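PDB 5ANZ: soluble lytic transglycosylase B3 from Pseudomonas aeruginosa, which probably cleaves peptidoglycan as a lytic transglycosylase, taking part in turnover of the bacterial cell wall, and binds a calcium ion. Local coordinates for residues R71-A74 with G75-P78; G124-D127 with A128-V132; D188-A191 with S192-I195; H318-R321 with A322-Y326; A393-A396 with C397-E400. All coordinates share one frame; numbering follows the deposited sequence.

How the contacts relate
Four of the contacts belong to the lysozyme-like transglycosylase region, and contact 5 to the probable peptidoglycan-binding region on the far side of the chain's centre from contacts 1, 2 and 3. Contact 1 is the turn that leaves helix 66-73, and contact 3 a turn in a loop; they touch where Arg71 reaches Pro190 and Ala191. Contact 2 ends helix 120-130, and contact 4 takes in the whole short helix 318-324 and the residues after it; both mix buried and solvent-facing residues. Contacts 1 and 5 are the more buried. Contact 5 is regular helix in which polar tips leave for other partners, whereas the turns of contacts 1 and 3 combine backbone bonds with apolar side chains.

Contact 1 of 5, residues R71-A74 with G75-P78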
loop_
_atom_site.group_PDB
_atom_site.type_symbol
_atom_site.label_atom_id
_atom_site.label_comp_id
_atom_site.label_asym_id
_atom_site.label_seq_id
_atom_site.Cartn_x
_atom_site.Cartn_y
_atom_site.Cartn_z
ATOM N N ARG A 71 -30.552 -3.424 12.118
ATOM C CA ARG A 71 -29.566 -3.327 13.193
ATOM C C ARG A 71 -28.350 -2.517 12.731
ATOM O O ARG A 71 -27.843 -1.642 13.438
ATOM C CB ARG A 71 -29.143 -4.730 13.625
ATOM C CG ARG A 71 -28.268 -4.812 14.853
ATOM C CD ARG A 71 -27.679 -6.213 14.953
ATOM N NE ARG A 71 -26.940 -6.448 16.191
ATOM C CZ ARG A 71 -25.640 -6.731 16.250
ATOM N NH1 ARG A 71 -24.919 -6.820 15.135
ATOM N NH2 ARG A 71 -25.061 -6.940 17.427
ATOM N N ALA A 72 -27.904 -2.817 11.522
ATOM C CA ALA A 72 -26.728 -2.182 10.942
ATOM C C ALA A 72 -26.945 -0.700 10.631
ATOM O O ALA A 72 -26.011 0.102 10.710
ATOM C CB ALA A 72 -26.318 -2.923 9.679
ATOM N N PHE A 73 -28.172 -0.336 10.266
ATOM C CA PHE A 73 -28.454 1.034 9.852
ATOM C C PHE A 73 -29.106 1.886 10.934
ATOM O O PHE A 73 -29.392 3.055 10.703
ATOM C CB PHE A 73 -29.328 1.032 8.595
ATOM C CG PHE A 73 -28.535 0.911 7.330
ATOM C CD1 PHE A 73 -28.200 -0.334 6.822
ATOM C CD2 PHE A 73 -28.068 2.042 6.681
ATOM C CE1 PHE A 73 -27.437 -0.444 5.663
ATOM C CE2 PHE A 73 -27.307 1.929 5.515
ATOM C CZ PHE A 73 -26.999 0.684 5.012
ATOM N N ALA A 74 -29.323 1.312 12.113
ATOM C CA ALA A 74 -29.922 2.061 13.215
ATOM C C ALA A 74 -29.163 3.359 13.511
ATOM O O ALA A 74 -28.000 3.336 13.926
ATOM C CB ALA A 74 -29.989 1.191 14.464
ATOM N N GLY A 75 -29.824 4.488 13.278
ATOM C CA GLY A 75 -29.250 5.788 13.578
ATOM C C GLY A 75 -28.244 6.294 12.559
ATOM O O GLY A 75 -27.713 7.400 12.701
ATOM N N VAL A 76 -27.984 5.499 11.527
ATOM C CA VAL A 76 -27.008 5.880 10.512
ATOM C C VAL A 76 -27.485 7.014 9.596
ATOM O O VAL A 76 -28.604 6.992 9.068
ATOM C CB VAL A 76 -26.617 4.673 9.646
ATOM C CG1 VAL A 76 -25.758 5.116 8.481
ATOM C CG2 VAL A 76 -25.912 3.633 10.503
ATOM N N GLN A 77 -26.619 8.010 9.433
ATOM C CA GLN A 77 -26.842 9.143 8.543
ATOM C C GLN A 77 -25.548 9.356 7.758
ATOM O O GLN A 77 -24.518 8.799 8.122
ATOM C CB GLN A 77 -27.207 10.407 9.328
ATOM C CG GLN A 77 -28.604 10.414 9.936
ATOM C CD GLN A 77 -29.692 10.521 8.886
ATOM O OE1 GLN A 77 -30.460 9.583 8.676
ATOM N NE2 GLN A 77 -29.768 11.672 8.224
ATOM N N PRO A 78 -25.585 10.171 6.691
ATOM C CA PRO A 78 -24.305 10.396 6.002
ATOM C C PRO A 78 -23.252 11.037 6.906
ATOM O O PRO A 78 -23.589 11.772 7.835
ATOM C CB PRO A 78 -24.690 11.335 4.854
ATOM C CG PRO A 78 -26.131 11.024 4.599
ATOM C CD PRO A 78 -26.715 10.779 5.961
HETATM O O HOH W 1 -30.162 4.845 8.399
#
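Val76 holds CG1 anti to its own backbone N (chi1 172°), which leaves CG2 beside that nitrogen and directed back at the end of helix 66-73. CG2 thereby lies 3.5 Å from Ala72 O and equally close to Phe73 O. The first torsion of Phe73, chi1 -85°, carries its ring to the same side of the chain, where CD2 stands 4.2 Å from Val76 CB; the valine meets the ring obliquely. Beneath this apolar touch the backbone makes a type II beta turn from Phe73 to Val76, with Ala74 and Gly75 at its corners. Gly75 takes the third position with positive phi, 79°, as is usual for glycine in a type II turn. The turn is closed by a hydrogen bond from Val76 N to Phe73 O, 2.9 Å long and fairly straight at nitrogen, although the donor sits well above the carbonyl plane. A water donates to the same Phe73 O at 3.0 Å and to Val76 O at 2.7 Å, bridging the two carbonyls. Beyond the turn, Phe73 stacks on Phe69 of its own helix and packs against Ile157 and Ala161 of helix 156-166, while Arg158 of that helix touches Val76 and bonds to Gln77 O. The chain thus leaves helix 66-73 through a compact reversal, with apolar side chains turned inward and the corner residues exposed. Phe73 O, near the end of the helix, is satisfied by two donors, a backbone N-H and a water, and the direct bond and the water bridge together tie Val76 to it.

Contact 2 of 5, residues G124-D127 with A128-V132; sequences GEVD and ARYAV
Asp127 and Ala128 meet the rest of this helix C-terminal end most extensively, with Val126 next to them. They lie in the last turns of helix 120-130, where Ala131 is the first residue to leave helical geometry and has positive phi. Ala128 N bonds to Gly124 O at 3.0 Å, and its CB rests over the same carbonyl oxygen at 3.2 Å. Val126 O accepts from Tyr130 N and also lies at the ring edge, near the ring plane, 3.4 Å from CD2. Val126 CG1 touches the same Tyr130 CD2 at 3.9 Å. On one face of the ring lies Arg129 CG, offset toward the rim. Around the helix, Val126 packs on Phe219 and Ala239, and Tyr130 on Val217 and Asn240; the side chain of Tyr130 is about 8 Å from that of Asp218, a calcium ligand. The first torsion of Asp127 (chi1 -174°) sets its carboxylate beside Val132 O, with CG 3.3 Å from that atom, while OD2 takes a hydrogen bond from Ala134 N in the next helix. The chain folds back over this residue: Val132 N makes a weak bond to Asp127 O, and Val132 O receives a CA-H...O contact from Asp127 CA at 3.1 Å.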
loop_
_atom_site.group_PDB
_atom_site.type_symbol
_atom_site.label_atom_id
_atom_site.label_comp_id
_atom_site.label_asym_id
_atom_site.label_seq_id
_atom_site.Cartn_x
_atom_site.Cartn_y
_atom_site.Cartn_z
ATOM N N GLY A 124 4.532 -17.874 15.715
ATOM C CA GLY A 124 5.237 -19.090 15.342
ATOM C C GLY A 124 4.307 -20.051 14.632
ATOM O O GLY A 124 4.662 -20.644 13.619
ATOM N N GLU A 125 3.104 -20.203 15.173
ATOM C CA GLU A 125 2.101 -21.074 14.581
ATOM C C GLU A 125 1.627 -20.526 13.229
ATOM O O GLU A 125 1.330 -21.290 12.311
ATOM C CB GLU A 125 0.926 -21.255 15.547
ATOM C CG GLU A 125 1.362 -21.954 16.833
ATOM C CD GLU A 125 0.265 -22.070 17.877
ATOM O OE1 GLU A 125 -0.702 -21.284 17.830
ATOM O OE2 GLU A 125 0.379 -22.958 18.751
ATOM N N VAL A 126 1.577 -19.204 13.105
ATOM C CA VAL A 126 1.167 -18.574 11.855
ATOM C C VAL A 126 2.281 -18.647 10.813
ATOM O O VAL A 126 2.026 -19.002 9.666
ATOM C CB VAL A 126 0.768 -17.103 12.079
ATOM C CG1 VAL A 126 0.661 -16.370 10.750
ATOM C CG2 VAL A 126 -0.549 -17.022 12.857
ATOM N N ASP A 127 3.495 -18.277 11.231
ATOM C CA ASP A 127 4.724 -18.350 10.427
ATOM C C ASP A 127 4.861 -19.750 9.838
ATOM O O ASP A 127 5.229 -19.907 8.675
ATOM C CB ASP A 127 5.950 -17.978 11.302
ATOM C CG ASP A 127 7.275 -17.880 10.525
ATOM O OD1 ASP A 127 7.619 -18.827 9.780
ATOM O OD2 ASP A 127 8.013 -16.867 10.722
ATOM N N ALA A 128 4.542 -20.758 10.650
ATOM C CA ALA A 128 4.681 -22.152 10.251
ATOM C C ALA A 128 3.501 -22.681 9.433
ATOM O O ALA A 128 3.695 -23.483 8.518
ATOM C CB ALA A 128 4.898 -23.029 11.486
ATOM N N ARG A 129 2.283 -22.247 9.747
ATOM C CA ARG A 129 1.115 -22.740 9.015
ATOM C C ARG A 129 0.973 -22.129 7.611
ATOM O O ARG A 129 0.530 -22.802 6.678
ATOM C CB ARG A 129 -0.173 -22.490 9.805
ATOM C CG ARG A 129 -1.415 -22.649 8.951
ATOM C CD ARG A 129 -2.631 -23.080 9.743
ATOM N NE ARG A 129 -3.674 -23.596 8.857
ATOM C CZ ARG A 129 -4.902 -23.924 9.250
ATOM N NH1 ARG A 129 -5.253 -23.787 10.522
ATOM N NH2 ARG A 129 -5.780 -24.384 8.369
ATOM N N TYR A 130 1.347 -20.865 7.462
ATOM C CA TYR A 130 1.149 -20.160 6.198
ATOM C C TYR A 130 2.452 -19.978 5.429
ATOM O O TYR A 130 2.433 -19.525 4.293
ATOM C CB TYR A 130 0.489 -18.795 6.438
ATOM C CG TYR A 130 -0.906 -18.940 6.994
ATOM C CD1 TYR A 130 -1.978 -19.211 6.154
ATOM C CD2 TYR A 130 -1.148 -18.854 8.363
ATOM C CE1 TYR A 130 -3.249 -19.377 6.653
ATOM C CE2 TYR A 130 -2.423 -19.020 8.875
ATOM C CZ TYR A 130 -3.469 -19.277 8.012
ATOM O OH TYR A 130 -4.745 -19.461 8.493
ATOM N N ALA A 131 3.572 -20.359 6.037
ATOM C CA ALA A 131 4.878 -20.127 5.424
ATOM C C ALA A 131 5.031 -18.642 5.074
ATOM O O ALA A 131 5.349 -18.273 3.925
ATOM C CB ALA A 131 5.067 -20.986 4.193
ATOM N N VAL A 132 4.824 -17.800 6.081
ATOM C CA VAL A 132 5.037 -16.365 5.940
ATOM C C VAL A 132 5.835 -15.884 7.145
ATOM O O VAL A 132 5.506 -16.221 8.277
ATOM C CB VAL A 132 3.719 -15.575 5.852
ATOM C CG1 VAL A 132 4.000 -14.088 5.773
ATOM C CG2 VAL A 132 2.919 -16.026 4.617
#

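Contact 3 of 5, residues D188-A191 with S192-I195; sequences DVPA and SFMI
Two backbone bonds fold Pro190 to Met194 into a single 3-10 turn: Phe193 N donates to Pro190 O at 2.9 Å, and Met194 N to Ala191 O at 3.2 Å, both donors standing well above the carbonyl planes. Met194 is itself the centre of an inverse gamma turn. Pro190 brings its ring carbon CG to the edge of the Phe193 ring, 3.8 Å from CD2 and near the ring plane. Val189 carries CG1 between its backbone N and carbonyl carbon (chi1 66°), which leaves one methyl for each of two partners: CG2 lies 3.9 Å from Phe193 CB, and CG1 4.0 Å from Met194 CB, valine and methionine meeting at about a right angle. Met194 then extends inward to Ala180, Ile183 and Leu184 of helix 170-186 and touches Trp228. Asp188, just before the bend, bonds through its carboxylate to Arg225 N and His212 NE2. Arg225 follows the calcium ligand Lys224, whose side chain is about 6 Å from that of Pro190, so the loop borders the calcium site. The loop leads from helix 170-186 into strand 195-196, which pairs antiparallel with strand 154-155, while Arg71 of helix 66-73 packs on Pro190 and Ala191.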
loop_
_atom_site.group_PDB
_atom_site.type_symbol
_atom_site.label_atom_id
_atom_site.label_comp_id
_atom_site.label_asym_id
_atom_site.label_seq_id
_atom_site.Cartn_x
_atom_site.Cartn_y
_atom_site.Cartn_z
ATOM N N ASP A 188 -19.200 -12.207 12.585
ATOM C CA ASP A 188 -17.769 -12.014 12.878
ATOM C C ASP A 188 -17.538 -10.904 13.914
ATOM O O ASP A 188 -16.559 -10.938 14.677
ATOM C CB ASP A 188 -16.971 -11.670 11.611
ATOM C CG ASP A 188 -16.752 -12.869 10.680
ATOM O OD1 ASP A 188 -16.693 -14.032 11.143
ATOM O OD2 ASP A 188 -16.602 -12.623 9.461
ATOM N N VAL A 189 -18.432 -9.920 13.922
ATOM C CA VAL A 189 -18.330 -8.770 14.822
ATOM C C VAL A 189 -19.715 -8.137 14.962
ATOM O O VAL A 189 -20.499 -8.167 14.022
ATOM C CB VAL A 189 -17.314 -7.731 14.274
ATOM C CG1 VAL A 189 -17.821 -7.116 12.953
ATOM C CG2 VAL A 189 -17.001 -6.662 15.295
ATOM N N PRO A 190 -20.032 -7.575 16.138
ATOM C CA PRO A 190 -21.285 -6.818 16.263
ATOM C C PRO A 190 -21.214 -5.513 15.479
ATOM O O PRO A 190 -20.139 -4.921 15.346
ATOM C CB PRO A 190 -21.398 -6.541 17.770
ATOM C CG PRO A 190 -20.464 -7.533 18.430
ATOM C CD PRO A 190 -19.341 -7.726 17.428
ATOM N N ALA A 191 -22.355 -5.075 14.964
ATOM C CA ALA A 191 -22.417 -3.846 14.185
ATOM C C ALA A 191 -21.788 -2.654 14.914
ATOM O O ALA A 191 -21.054 -1.861 14.309
ATOM C CB ALA A 191 -23.864 -3.550 13.825
ATOM N N SER A 192 -22.041 -2.548 16.217
ATOM C CA SER A 192 -21.476 -1.445 16.983
ATOM C C SER A 192 -19.951 -1.388 16.946
ATOM O O SER A 192 -19.384 -0.312 17.127
ATOM C CB SER A 192 -21.915 -1.519 18.444
ATOM O OG SER A 192 -23.308 -1.294 18.558
ATOM N N PHE A 193 -19.295 -2.532 16.749
ATOM C CA PHE A 193 -17.826 -2.567 16.798
ATOM C C PHE A 193 -17.188 -2.784 15.422
ATOM O O PHE A 193 -15.992 -3.054 15.326
ATOM C CB PHE A 193 -17.357 -3.662 17.774
ATOM C CG PHE A 193 -17.894 -3.473 19.169
ATOM C CD1 PHE A 193 -17.737 -2.265 19.832
ATOM C CD2 PHE A 193 -18.575 -4.499 19.806
ATOM C CE1 PHE A 193 -18.239 -2.090 21.111
ATOM C CE2 PHE A 193 -19.075 -4.317 21.082
ATOM C CZ PHE A 193 -18.916 -3.116 21.728
ATOM N N MET A 194 -17.977 -2.666 14.359
ATOM C CA MET A 194 -17.405 -2.816 13.006
ATOM C C MET A 194 -16.776 -1.507 12.574
ATOM O O MET A 194 -17.391 -0.681 11.877
ATOM C CB MET A 194 -18.461 -3.256 11.994
ATOM C CG MET A 194 -17.822 -3.657 10.687
ATOM S SD MET A 194 -19.102 -4.068 9.484
ATOM C CE MET A 194 -18.493 -5.625 8.921
ATOM N N ILE A 195 -15.537 -1.321 13.025
ATOM C CA ILE A 195 -14.848 -0.055 12.911
ATOM C C ILE A 195 -13.791 -0.124 11.813
ATOM O O ILE A 195 -13.239 -1.187 11.524
ATOM C CB ILE A 195 -14.174 0.340 14.244
ATOM C CG1 ILE A 195 -15.216 0.460 15.348
ATOM C CG2 ILE A 195 -13.416 1.641 14.089
ATOM C CD1 ILE A 195 -16.323 1.359 14.983
#

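Contact 4 of 5, residues H318-R321 with A322-Y326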
loop_
_atom_site.group_PDB
_atom_site.type_symbol
_atom_site.label_atom_id
_atom_site.label_comp_id
_atom_site.label_asym_id
_atom_site.label_seq_id
_atom_site.Cartn_x
_atom_site.Cartn_y
_atom_site.Cartn_z
ATOM N N HIS A 318 10.333 -10.809 -5.590
ATOM C CA HIS A 318 8.953 -11.254 -5.632
ATOM C C HIS A 318 8.165 -10.859 -4.386
ATOM O O HIS A 318 7.002 -10.462 -4.497
ATOM C CB HIS A 318 8.912 -12.772 -5.819
ATOM C CG HIS A 318 7.564 -13.295 -6.212
ATOM N ND1 HIS A 318 6.934 -12.920 -7.376
ATOM C CD2 HIS A 318 6.729 -14.165 -5.590
ATOM C CE1 HIS A 318 5.764 -13.534 -7.459
ATOM N NE2 HIS A 318 5.619 -14.292 -6.388
ATOM N N ASN A 319 8.788 -10.951 -3.209
ATOM C CA ASN A 319 8.048 -10.647 -1.983
ATOM C C ASN A 319 7.674 -9.167 -1.892
ATOM O O ASN A 319 6.686 -8.808 -1.251
ATOM C CB ASN A 319 8.838 -11.087 -0.742
ATOM C CG ASN A 319 8.765 -12.595 -0.505
ATOM O OD1 ASN A 319 7.984 -13.304 -1.139
ATOM N ND2 ASN A 319 9.571 -13.086 0.419
ATOM N N PHE A 320 8.452 -8.304 -2.549
ATOM C CA PHE A 320 8.060 -6.897 -2.690
ATOM C C PHE A 320 6.755 -6.793 -3.480
ATOM O O PHE A 320 5.861 -6.023 -3.131
ATOM C CB PHE A 320 9.177 -6.098 -3.379
ATOM C CG PHE A 320 8.985 -4.606 -3.335
ATOM C CD1 PHE A 320 9.421 -3.884 -2.235
ATOM C CD2 PHE A 320 8.427 -3.928 -4.406
ATOM C CE1 PHE A 320 9.282 -2.503 -2.188
ATOM C CE2 PHE A 320 8.285 -2.543 -4.371
ATOM C CZ PHE A 320 8.717 -1.836 -3.249
ATOM N N ARG A 321 6.644 -7.569 -4.560
ATOM C CA ARG A 321 5.413 -7.589 -5.331
ATOM C C ARG A 321 4.231 -8.066 -4.498
ATOM O O ARG A 321 3.106 -7.602 -4.689
ATOM C CB ARG A 321 5.582 -8.469 -6.579
ATOM C CG ARG A 321 6.698 -7.999 -7.506
ATOM C CD ARG A 321 6.857 -8.933 -8.705
ATOM N NE ARG A 321 5.679 -8.916 -9.575
ATOM C CZ ARG A 321 5.439 -9.793 -10.550
ATOM N NH1 ARG A 321 6.290 -10.785 -10.793
ATOM N NH2 ARG A 321 4.338 -9.681 -11.282
ATOM N N ALA A 322 4.475 -9.005 -3.587
ATOM C CA ALA A 322 3.408 -9.485 -2.702
ATOM C C ALA A 322 2.897 -8.363 -1.794
ATOM O O ALA A 322 1.695 -8.217 -1.567
ATOM C CB ALA A 322 3.906 -10.665 -1.855
ATOM N N ILE A 323 3.817 -7.583 -1.258
ATOM C CA ILE A 323 3.434 -6.481 -0.397
ATOM C C ILE A 323 2.624 -5.453 -1.182
ATOM O O ILE A 323 1.683 -4.867 -0.668
ATOM C CB ILE A 323 4.670 -5.823 0.221
ATOM C CG1 ILE A 323 5.419 -6.846 1.084
ATOM C CG2 ILE A 323 4.255 -4.573 1.009
ATOM C CD1 ILE A 323 6.857 -6.430 1.401
ATOM N N LEU A 324 2.957 -5.262 -2.455
ATOM C CA LEU A 324 2.225 -4.290 -3.271
ATOM C C LEU A 324 0.757 -4.660 -3.447
ATOM O O LEU A 324 -0.091 -3.801 -3.729
ATOM C CB LEU A 324 2.897 -4.147 -4.636
ATOM C CG LEU A 324 4.213 -3.382 -4.660
ATOM C CD1 LEU A 324 4.826 -3.498 -6.052
ATOM C CD2 LEU A 324 3.977 -1.935 -4.321
ATOM N N LYS A 325 0.441 -5.939 -3.284
ATOM C CA LYS A 325 -0.946 -6.362 -3.420
ATOM C C LYS A 325 -1.738 -5.926 -2.182
ATOM O O LYS A 325 -2.967 -5.873 -2.197
ATOM C CB LYS A 325 -1.033 -7.877 -3.633
ATOM C CG LYS A 325 -0.365 -8.351 -4.913
ATOM C CD LYS A 325 -0.622 -9.827 -5.148
ATOM C CE LYS A 325 -0.171 -10.271 -6.534
ATOM N NZ LYS A 325 1.293 -10.519 -6.606
ATOM N N TYR A 326 -1.024 -5.595 -1.108
ATOM C CA TYR A 326 -1.654 -5.146 0.127
ATOM C C TYR A 326 -1.953 -3.650 0.001
ATOM O O TYR A 326 -3.036 -3.178 0.369
ATOM C CB TYR A 326 -0.750 -5.452 1.355
ATOM C CG TYR A 326 -1.507 -5.746 2.632
ATOM C CD1 TYR A 326 -2.217 -4.751 3.271
ATOM C CD2 TYR A 326 -1.527 -7.029 3.193
ATOM C CE1 TYR A 326 -2.928 -5.009 4.421
ATOM C CE2 TYR A 326 -2.249 -7.298 4.358
ATOM C CZ TYR A 326 -2.942 -6.280 4.961
ATOM O OH TYR A 326 -3.647 -6.510 6.124
#
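Asn319 O accepts from Ile323 N at 3.1 Å and is lined by two side chains, Ile323 CG1 approaching it to 3.3 Å and Ala322 CB to 3.4 Å. CG1 comes there because Ile323 sets it anti to the carbonyl carbon (chi1 -62°), beside its own N. Helix 318-324 is built on the same pattern: Ala322 N bonds to His318 O in the carbonyl plane, Leu324 N bonds to Phe320 O, and Lys325 N reaches Arg321 O only weakly. The apolar flank is formed by Phe320 and Leu324. Phe320 CG is anti to the backbone N (chi1 -169°), which brings the ring over to Leu324; both CD2 and CE2 of Phe320 lie 4.0 Å from Leu324 CD1, the methyl meeting the ring obliquely. Ala333 of helix 330-343 touches both residues as well as Ile323, while Ile140 of helix 134-145 packs on Ile323. Polar side chains find partners in loops: buried Asn319 accepts at OD1 from Ile248 N and donates from ND2 to Gln251 O, while exposed Lys325 NZ bonds to Ser245 O. Lys325 bends at its last torsion, leaving NZ 5.5 Å from Arg321 NE. Tyr326, which binds N-acetyl-D-glucosamine in another structure of the protein, follows in the chain, its N bonded to Ile323 O; its OH bonds to Thr205 O and its ring meets Tyr241 edge-to-face. The chemistry implies a segregated helix, with apolar groups packed mainly on helices 330-343 and 134-145, and amide and ammonium groups bonded to backbone carbonyls or N-H groups.

Contact 5 of 5, residues A393-A396 with C397-E400; sequences AIRA and CQQE
Gln398 runs back along helix 388-401, an alpha helix of the probable peptidoglycan-binding domain, and lies across Ile394 one turn earlier. Its CB sits 3.6 Å from Ile394 O, and CG closes to 3.3 Å of the same oxygen because chi1 (-69°) puts it anti to the carbonyl carbon. The chain then stretches on, and CD comes to 3.7 Å from Ile394 CG2, the methyl against the amide carbon. At the tip OE1 reaches Arg395 CA at 3.6 Å, and NE2 remains near the isoleucine methyl. The amide is held from outside the helix: OE1 accepts from Gly407 N and NE2 donates to Asp406 OD1. Ile394 in turn packs on Leu368 and Leu372 of helix 362-374 and on Leu413 of helix 411-417, and Cys397 meets Leu372 and Leu417, so the three helices together make the core of the domain. Arg395 extends from CG to NE, bonds to Ala405 O and makes a salt bridge with Glu269, a residue of the transglycosylase region, linking the two regions. All four i to i+4 backbone bonds are present, and the one from Gln398 N to Ile394 O, 2.8 Å, lies nearly along the C=O axis.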
loop_
_atom_site.group_PDB
_atom_site.type_symbol
_atom_site.label_atom_id
_atom_site.label_comp_id
_atom_site.label_asym_id
_atom_site.label_seq_id
_atom_site.Cartn_x
_atom_site.Cartn_y
_atom_site.Cartn_z
ATOM N N ALA A 393 7.527 9.536 -20.946
ATOM C CA ALA A 393 7.634 10.875 -21.498
ATOM C C ALA A 393 8.714 11.656 -20.780
ATOM O O ALA A 393 9.475 12.399 -21.393
ATOM C CB ALA A 393 6.307 11.592 -21.384
ATOM N N ILE A 394 8.764 11.497 -19.463
ATOM C CA ILE A 394 9.781 12.167 -18.678
ATOM C C ILE A 394 11.171 11.727 -19.131
ATOM O O ILE A 394 12.042 12.567 -19.349
ATOM C CB ILE A 394 9.587 11.898 -17.175
ATOM C CG1 ILE A 394 8.314 12.586 -16.698
ATOM C CG2 ILE A 394 10.784 12.392 -16.376
ATOM C CD1 ILE A 394 7.901 12.174 -15.308
ATOM N N ARG A 395 11.373 10.423 -19.294
ATOM C CA ARG A 395 12.678 9.912 -19.710
ATOM C C ARG A 395 13.095 10.458 -21.078
ATOM O O ARG A 395 14.266 10.779 -21.292
ATOM C CB ARG A 395 12.673 8.386 -19.736
ATOM C CG ARG A 395 12.511 7.773 -18.370
ATOM C CD ARG A 395 12.848 6.292 -18.410
ATOM N NE ARG A 395 13.134 5.788 -17.074
ATOM C CZ ARG A 395 12.258 5.149 -16.310
ATOM N NH1 ARG A 395 11.028 4.919 -16.757
ATOM N NH2 ARG A 395 12.624 4.730 -15.102
ATOM N N ALA A 396 12.148 10.572 -22.003
ATOM C CA ALA A 396 12.477 11.106 -23.328
ATOM C C ALA A 396 12.904 12.569 -23.215
ATOM O O ALA A 396 13.827 13.025 -23.897
ATOM C CB ALA A 396 11.296 10.976 -24.275
ATOM N N CYS A 397 12.226 13.299 -22.330
ATOM C CA CYS A 397 12.533 14.704 -22.138
ATOM C C CYS A 397 13.888 14.878 -21.457
ATOM O O CYS A 397 14.679 15.753 -21.837
ATOM C CB CYS A 397 11.429 15.375 -21.325
ATOM S SG CYS A 397 11.570 17.165 -21.264
ATOM N N GLN A 398 14.162 14.043 -20.458
ATOM C CA GLN A 398 15.450 14.097 -19.771
ATOM C C GLN A 398 16.589 13.853 -20.762
ATOM O O GLN A 398 17.597 14.564 -20.760
ATOM C CB GLN A 398 15.487 13.086 -18.621
ATOM C CG GLN A 398 14.556 13.459 -17.480
ATOM C CD GLN A 398 14.445 12.369 -16.428
ATOM O OE1 GLN A 398 14.280 11.191 -16.749
ATOM N NE2 GLN A 398 14.530 12.762 -15.158
ATOM N N GLN A 399 16.413 12.860 -21.628
ATOM C CA GLN A 399 17.416 12.553 -22.643
ATOM C C GLN A 399 17.601 13.722 -23.610
ATOM O O GLN A 399 18.718 14.003 -24.043
ATOM C CB GLN A 399 17.031 11.274 -23.393
ATOM C CG GLN A 399 17.215 10.020 -22.544
ATOM C CD GLN A 399 16.449 8.816 -23.064
ATOM O OE1 GLN A 399 15.340 8.944 -23.582
ATOM N NE2 GLN A 399 17.040 7.634 -22.920
ATOM N N GLU A 400 16.515 14.414 -23.933
ATOM C CA GLU A 400 16.598 15.577 -24.811
ATOM C C GLU A 400 17.470 16.667 -24.195
ATOM O O GLU A 400 18.210 17.363 -24.900
ATOM C CB GLU A 400 15.205 16.130 -25.112
ATOM C CG GLU A 400 15.222 17.264 -26.129
ATOM C CD GLU A 400 13.833 17.712 -26.543
ATOM O OE1 GLU A 400 12.849 17.255 -25.929
ATOM O OE2 GLU A 400 13.727 18.524 -27.487
#